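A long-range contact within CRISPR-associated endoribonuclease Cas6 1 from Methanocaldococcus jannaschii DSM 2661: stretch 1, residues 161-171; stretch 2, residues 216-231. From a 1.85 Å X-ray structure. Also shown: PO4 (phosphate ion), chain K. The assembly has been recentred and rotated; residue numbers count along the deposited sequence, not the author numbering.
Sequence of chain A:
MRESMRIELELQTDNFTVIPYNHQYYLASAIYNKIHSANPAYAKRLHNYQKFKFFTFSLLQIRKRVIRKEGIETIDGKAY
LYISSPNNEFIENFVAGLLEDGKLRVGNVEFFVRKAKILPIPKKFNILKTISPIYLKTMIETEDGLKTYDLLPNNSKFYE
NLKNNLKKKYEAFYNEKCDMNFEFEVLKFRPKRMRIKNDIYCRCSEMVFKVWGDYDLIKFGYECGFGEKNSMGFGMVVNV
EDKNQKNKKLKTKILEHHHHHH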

# COMPACT_ATOMS: atom_id res chain seq x y z
N ASN A 161 -13.34 -10.35 -9.10
CA ASN A 161 -13.52 -9.15 -8.29
C ASN A 161 -12.24 -8.33 -8.21
O ASN A 161 -12.29 -7.10 -8.24
CB ASN A 161 -14.04 -9.51 -6.91
CG ASN A 161 -15.55 -9.71 -6.92
OD1 ASN A 161 -16.09 -10.22 -7.90
ND2 ASN A 161 -16.22 -9.30 -5.87
N LEU A 162 -11.08 -9.00 -8.14
CA LEU A 162 -9.80 -8.28 -8.18
C LEU A 162 -9.62 -7.55 -9.52
O LEU A 162 -9.22 -6.37 -9.56
CB LEU A 162 -8.63 -9.25 -7.92
CG LEU A 162 -7.28 -8.53 -7.68
CD1 LEU A 162 -7.35 -7.79 -6.32
CD2 LEU A 162 -6.11 -9.50 -7.70
N LYS A 163 -9.91 -8.25 -10.63
CA LYS A 163 -9.80 -7.60 -11.94
C LYS A 163 -10.76 -6.42 -12.08
O LYS A 163 -10.38 -5.35 -12.56
CB LYS A 163 -10.06 -8.63 -13.05
CG LYS A 163 -8.92 -9.68 -13.18
CD LYS A 163 -9.27 -10.75 -14.19
CE LYS A 163 -9.71 -10.14 -15.50
NZ LYS A 163 -9.88 -11.21 -16.51
N ASN A 164 -12.02 -6.62 -11.70
CA ASN A 164 -13.01 -5.57 -11.89
C ASN A 164 -12.75 -4.39 -10.98
O ASN A 164 -13.00 -3.25 -11.37
CB ASN A 164 -14.41 -6.13 -11.68
CG ASN A 164 -14.82 -7.03 -12.82
OD1 ASN A 164 -14.39 -6.81 -13.96
ND2 ASN A 164 -15.66 -8.03 -12.54
N ASN A 165 -12.25 -4.65 -9.78
CA ASN A 165 -11.84 -3.53 -8.95
C ASN A 165 -10.79 -2.69 -9.67
O ASN A 165 -10.89 -1.45 -9.71
CB ASN A 165 -11.27 -4.04 -7.62
CG ASN A 165 -10.54 -2.94 -6.86
OD1 ASN A 165 -9.35 -2.69 -7.10
ND2 ASN A 165 -11.26 -2.26 -5.99
N LEU A 166 -9.77 -3.35 -10.27
CA LEU A 166 -8.71 -2.57 -10.92
C LEU A 166 -9.26 -1.78 -12.10
O LEU A 166 -8.90 -0.62 -12.30
CB LEU A 166 -7.56 -3.47 -11.39
CG LEU A 166 -6.26 -2.69 -11.71
CD1 LEU A 166 -5.75 -2.02 -10.44
CD2 LEU A 166 -5.19 -3.58 -12.33
N LYS A 167 -10.12 -2.41 -12.91
CA LYS A 167 -10.67 -1.72 -14.08
C LYS A 167 -11.55 -0.53 -13.66
O LYS A 167 -11.47 0.56 -14.25
CB LYS A 167 -11.46 -2.71 -14.93
CG LYS A 167 -10.56 -3.82 -15.54
CD LYS A 167 -11.41 -4.90 -16.24
CE LYS A 167 -10.54 -5.92 -16.98
NZ LYS A 167 -11.33 -7.08 -17.53
N LYS A 168 -12.37 -0.72 -12.61
CA LYS A 168 -13.19 0.40 -12.15
C LYS A 168 -12.34 1.54 -11.60
O LYS A 168 -12.65 2.72 -11.83
CB LYS A 168 -14.17 -0.09 -11.09
CG LYS A 168 -15.27 -1.00 -11.66
CD LYS A 168 -16.17 -1.51 -10.54
CE LYS A 168 -17.06 -2.66 -11.01
NZ LYS A 168 -17.48 -3.52 -9.86
N LYS A 169 -11.29 1.21 -10.84
CA LYS A 169 -10.38 2.24 -10.32
C LYS A 169 -9.68 2.96 -11.44
O LYS A 169 -9.48 4.18 -11.37
CB LYS A 169 -9.31 1.63 -9.37
CG LYS A 169 -9.81 1.25 -8.01
CD LYS A 169 -8.59 0.99 -7.04
CE LYS A 169 -7.52 0.10 -7.70
NZ LYS A 169 -6.88 -0.81 -6.65
N TYR A 170 -9.27 2.22 -12.49
CA TYR A 170 -8.66 2.84 -13.65
C TYR A 170 -9.60 3.91 -14.24
O TYR A 170 -9.18 5.04 -14.51
CB TYR A 170 -8.33 1.78 -14.71
CG TYR A 170 -7.66 2.33 -15.92
CD1 TYR A 170 -6.28 2.24 -16.08
CD2 TYR A 170 -8.40 2.97 -16.94
CE1 TYR A 170 -5.65 2.75 -17.19
CE2 TYR A 170 -7.78 3.48 -18.04
CZ TYR A 170 -6.40 3.37 -18.16
OH TYR A 170 -5.76 3.89 -19.26
N GLU A 171 -10.87 3.54 -14.45
CA GLU A 171 -11.80 4.51 -15.01
C GLU A 171 -12.04 5.67 -14.05
O GLU A 171 -12.21 6.81 -14.48
CB GLU A 171 -13.14 3.84 -15.38
CG GLU A 171 -12.94 2.78 -16.43
CD GLU A 171 -14.23 2.27 -17.05
OE1 GLU A 171 -15.33 2.52 -16.49
OE2 GLU A 171 -14.12 1.61 -18.10
N ASP A 216 -0.25 -1.43 -19.66
CA ASP A 216 -0.69 -0.17 -19.03
C ASP A 216 -1.67 -0.42 -17.88
O ASP A 216 -1.66 0.32 -16.88
CB ASP A 216 -1.32 0.74 -20.10
CG ASP A 216 -0.28 1.39 -20.98
OD1 ASP A 216 0.92 1.31 -20.66
OD2 ASP A 216 -0.67 1.94 -22.03
N LEU A 217 -2.49 -1.46 -17.97
CA LEU A 217 -3.40 -1.77 -16.87
C LEU A 217 -2.65 -2.37 -15.69
O LEU A 217 -2.93 -2.05 -14.53
CB LEU A 217 -4.51 -2.70 -17.35
CG LEU A 217 -5.57 -3.11 -16.32
CD1 LEU A 217 -6.21 -1.89 -15.65
CD2 LEU A 217 -6.65 -3.97 -16.99
N ILE A 218 -1.74 -3.31 -15.96
CA ILE A 218 -0.93 -3.87 -14.86
C ILE A 218 -0.13 -2.77 -14.17
O ILE A 218 -0.03 -2.74 -12.93
CB ILE A 218 -0.02 -4.99 -15.40
CG1 ILE A 218 -0.89 -6.14 -15.94
CG2 ILE A 218 0.94 -5.48 -14.30
CD1 ILE A 218 -0.08 -7.19 -16.75
N LYS A 219 0.43 -1.84 -14.95
CA LYS A 219 1.20 -0.72 -14.43
C LYS A 219 0.35 0.17 -13.53
O LYS A 219 0.83 0.69 -12.52
CB LYS A 219 1.76 0.09 -15.60
CG LYS A 219 2.37 1.41 -15.25
CD LYS A 219 2.94 2.12 -16.47
CE LYS A 219 3.59 3.44 -16.06
NZ LYS A 219 2.63 4.41 -15.46
N PHE A 220 -0.93 0.36 -13.90
CA PHE A 220 -1.82 1.08 -13.00
C PHE A 220 -2.00 0.34 -11.68
O PHE A 220 -1.97 0.96 -10.61
CB PHE A 220 -3.18 1.31 -13.68
CG PHE A 220 -4.17 2.00 -12.81
CD1 PHE A 220 -4.09 3.37 -12.58
CD2 PHE A 220 -5.24 1.26 -12.24
CE1 PHE A 220 -5.04 4.03 -11.75
CE2 PHE A 220 -6.20 1.90 -11.40
CZ PHE A 220 -6.11 3.29 -11.18
N GLY A 221 -2.21 -0.98 -11.71
CA GLY A 221 -2.26 -1.71 -10.43
C GLY A 221 -0.95 -1.63 -9.66
O GLY A 221 -0.93 -1.55 -8.43
N TYR A 222 0.17 -1.62 -10.38
CA TYR A 222 1.48 -1.53 -9.74
C TYR A 222 1.63 -0.23 -8.97
O TYR A 222 2.20 -0.21 -7.88
CB TYR A 222 2.56 -1.68 -10.81
CG TYR A 222 3.92 -2.00 -10.22
CD1 TYR A 222 4.23 -3.31 -9.86
CD2 TYR A 222 4.85 -1.00 -10.02
CE1 TYR A 222 5.51 -3.62 -9.30
CE2 TYR A 222 6.14 -1.28 -9.49
CZ TYR A 222 6.43 -2.60 -9.11
OH TYR A 222 7.67 -2.91 -8.59
N GLU A 223 1.15 0.89 -9.52
CA GLU A 223 1.36 2.15 -8.79
C GLU A 223 0.16 2.59 -7.93
O GLU A 223 0.35 3.32 -6.96
CB GLU A 223 1.83 3.24 -9.75
CG GLU A 223 3.22 2.87 -10.43
CD GLU A 223 4.47 2.57 -9.48
OE1 GLU A 223 4.35 2.14 -8.31
OE2 GLU A 223 5.63 2.75 -9.93
N CYS A 224 -1.04 2.14 -8.23
CA CYS A 224 -2.20 2.49 -7.42
C CYS A 224 -2.46 1.49 -6.30
O CYS A 224 -3.05 1.84 -5.27
CB CYS A 224 -3.46 2.55 -8.30
SG CYS A 224 -4.93 3.27 -7.44
N GLY A 225 -2.02 0.25 -6.48
CA GLY A 225 -2.32 -0.85 -5.60
C GLY A 225 -3.41 -1.74 -6.20
O GLY A 225 -4.20 -1.30 -7.04
N PHE A 226 -3.41 -3.00 -5.79
CA PHE A 226 -4.44 -3.96 -6.12
C PHE A 226 -5.48 -4.00 -5.00
O PHE A 226 -5.18 -3.68 -3.84
CB PHE A 226 -3.83 -5.37 -6.35
CG PHE A 226 -3.08 -5.48 -7.66
CD1 PHE A 226 -3.73 -5.99 -8.79
CD2 PHE A 226 -1.77 -5.04 -7.78
CE1 PHE A 226 -3.08 -6.09 -10.00
CE2 PHE A 226 -1.08 -5.12 -8.98
CZ PHE A 226 -1.74 -5.63 -10.12
N GLY A 227 -6.72 -4.35 -5.35
CA GLY A 227 -7.71 -4.46 -4.27
C GLY A 227 -8.15 -3.10 -3.74
O GLY A 227 -7.89 -2.06 -4.33
N GLU A 228 -8.77 -3.13 -2.56
CA GLU A 228 -9.43 -1.96 -1.98
C GLU A 228 -8.60 -1.36 -0.84
O GLU A 228 -7.60 -1.91 -0.42
CB GLU A 228 -10.82 -2.35 -1.46
CG GLU A 228 -11.71 -2.86 -2.56
CD GLU A 228 -13.01 -3.41 -2.00
OE1 GLU A 228 -13.80 -2.61 -1.46
OE2 GLU A 228 -13.24 -4.61 -2.09
N LYS A 229 -9.06 -0.20 -0.36
CA LYS A 229 -8.42 0.55 0.74
C LYS A 229 -6.95 0.84 0.43
O LYS A 229 -6.09 0.83 1.33
CB LYS A 229 -8.52 -0.20 2.07
CG LYS A 229 -10.01 -0.41 2.54
CD LYS A 229 -10.79 0.91 2.45
CE LYS A 229 -12.18 0.82 3.10
NZ LYS A 229 -13.07 1.91 2.63
N ASN A 230 -6.65 1.11 -0.84
CA ASN A 230 -5.25 1.41 -1.18
C ASN A 230 -4.70 2.56 -0.33
O ASN A 230 -3.55 2.52 0.14
CB ASN A 230 -5.13 1.78 -2.66
CG ASN A 230 -5.50 0.62 -3.58
OD1 ASN A 230 -6.18 0.83 -4.58
ND2 ASN A 230 -5.10 -0.63 -3.20
N SER A 231 -5.51 3.62 -0.15
CA SER A 231 -5.00 4.83 0.47
C SER A 231 -4.84 4.69 1.98
O SER A 231 -4.28 5.59 2.61
CB SER A 231 -5.88 6.05 0.10
OG SER A 231 -7.16 5.92 0.69
P PO4 K . -12.94 0.97 -1.30
O1 PO4 K . -13.41 0.53 -2.68
O2 PO4 K . -13.31 -0.09 -0.28
O3 PO4 K . -13.61 2.28 -0.93
O4 PO4 K . -11.43 1.22 -1.34
O HOH W 1 -7.70 -4.53 -7.91

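The most unusual feature of this contact is a single lysine ammonium that gathers four oxygens around itself. Lys169 leans from its helix toward the turn that follows helix 216-224, and its NZ donates hydrogen bonds to Gly225 O at 2.8 Å, to Gly227 O at 2.8 Å and to Asn230 OD1 at 2.7 Å. A longer bond, 3.1 Å from Lys169 NZ to Asn165 OD1, ties the ammonium to a residue one turn earlier in its own helix. No carboxylate takes part across the contact: the positive charge is met by carbonyl oxygens alone. A long, flexible side chain suits this task, and its chi3 in the m well and chi4 between wells show that it bends to reach its ligands.

The same charge explains a pair that would otherwise look unfavourable. Asn165 OD1 lies 3.2 Å from Gly227 O, and both atoms are acceptors, so they cannot bond to each other; both instead accept from Lys169 NZ. Asn165 OD1 also receives a 2.6 Å hydrogen bond from a water. That water donates to Leu162 O at 2.9 Å and accepts from Gly227 N at 2.7 Å, so it joins the backbone of the helix to that of the turn.

The turn presents its carbonyls through an unusual backbone. Gly225, the first residue to leave helical geometry, has positive phi; a CB here would jam against the preceding carbonyl and would clash with Asn230 ND2. Gly227 also has positive phi, which favours glycine, and its CA comes within 5.9 Å of Leu162 CA. Asn230 serves the turn with both ends of its amide: while OD1 accepts from the lysine, ND2 donates to Phe226 O at 3.1 Å and makes a weak bond to Gly227 O at 3.3 Å.

Beside this polar cluster lies an apolar one, where the two helices cross almost perpendicularly, at 88°, with their axes 10.1 Å apart. Leu166 is its centre. Its CD1 sits 3.8 Å from Phe220 CD2 and 3.5 Å from Gly221 CA, while its CD2 lies 3.9 Å from Leu217 CD1 and 4.0 Å from Phe226 CE1. A branched aliphatic side chain can fill such a pocket without leaving a polar group unsatisfied. Gly221 makes room: an ideal CB would be tight against Leu166 CD2, at 3.1 Å, and would clash with Phe226 CZ, at 2.7 Å. Leu162 extends the apolar patch toward the turn, its CD1 lying 4.3 Å from Phe226 CB.

At the other end, Tyr170 directs its ring edge toward the face of Phe220, with centroids 5.4 Å apart and planes at 73°. Tyr170 CB also stands over that face, 4.3 Å from the centroid of the Phe220 ring, in a CH-pi contact. The flat phenylalanine ring thus packs closely against the helix backbone, with Phe220 CE2 only 3.3 Å from Tyr170 N.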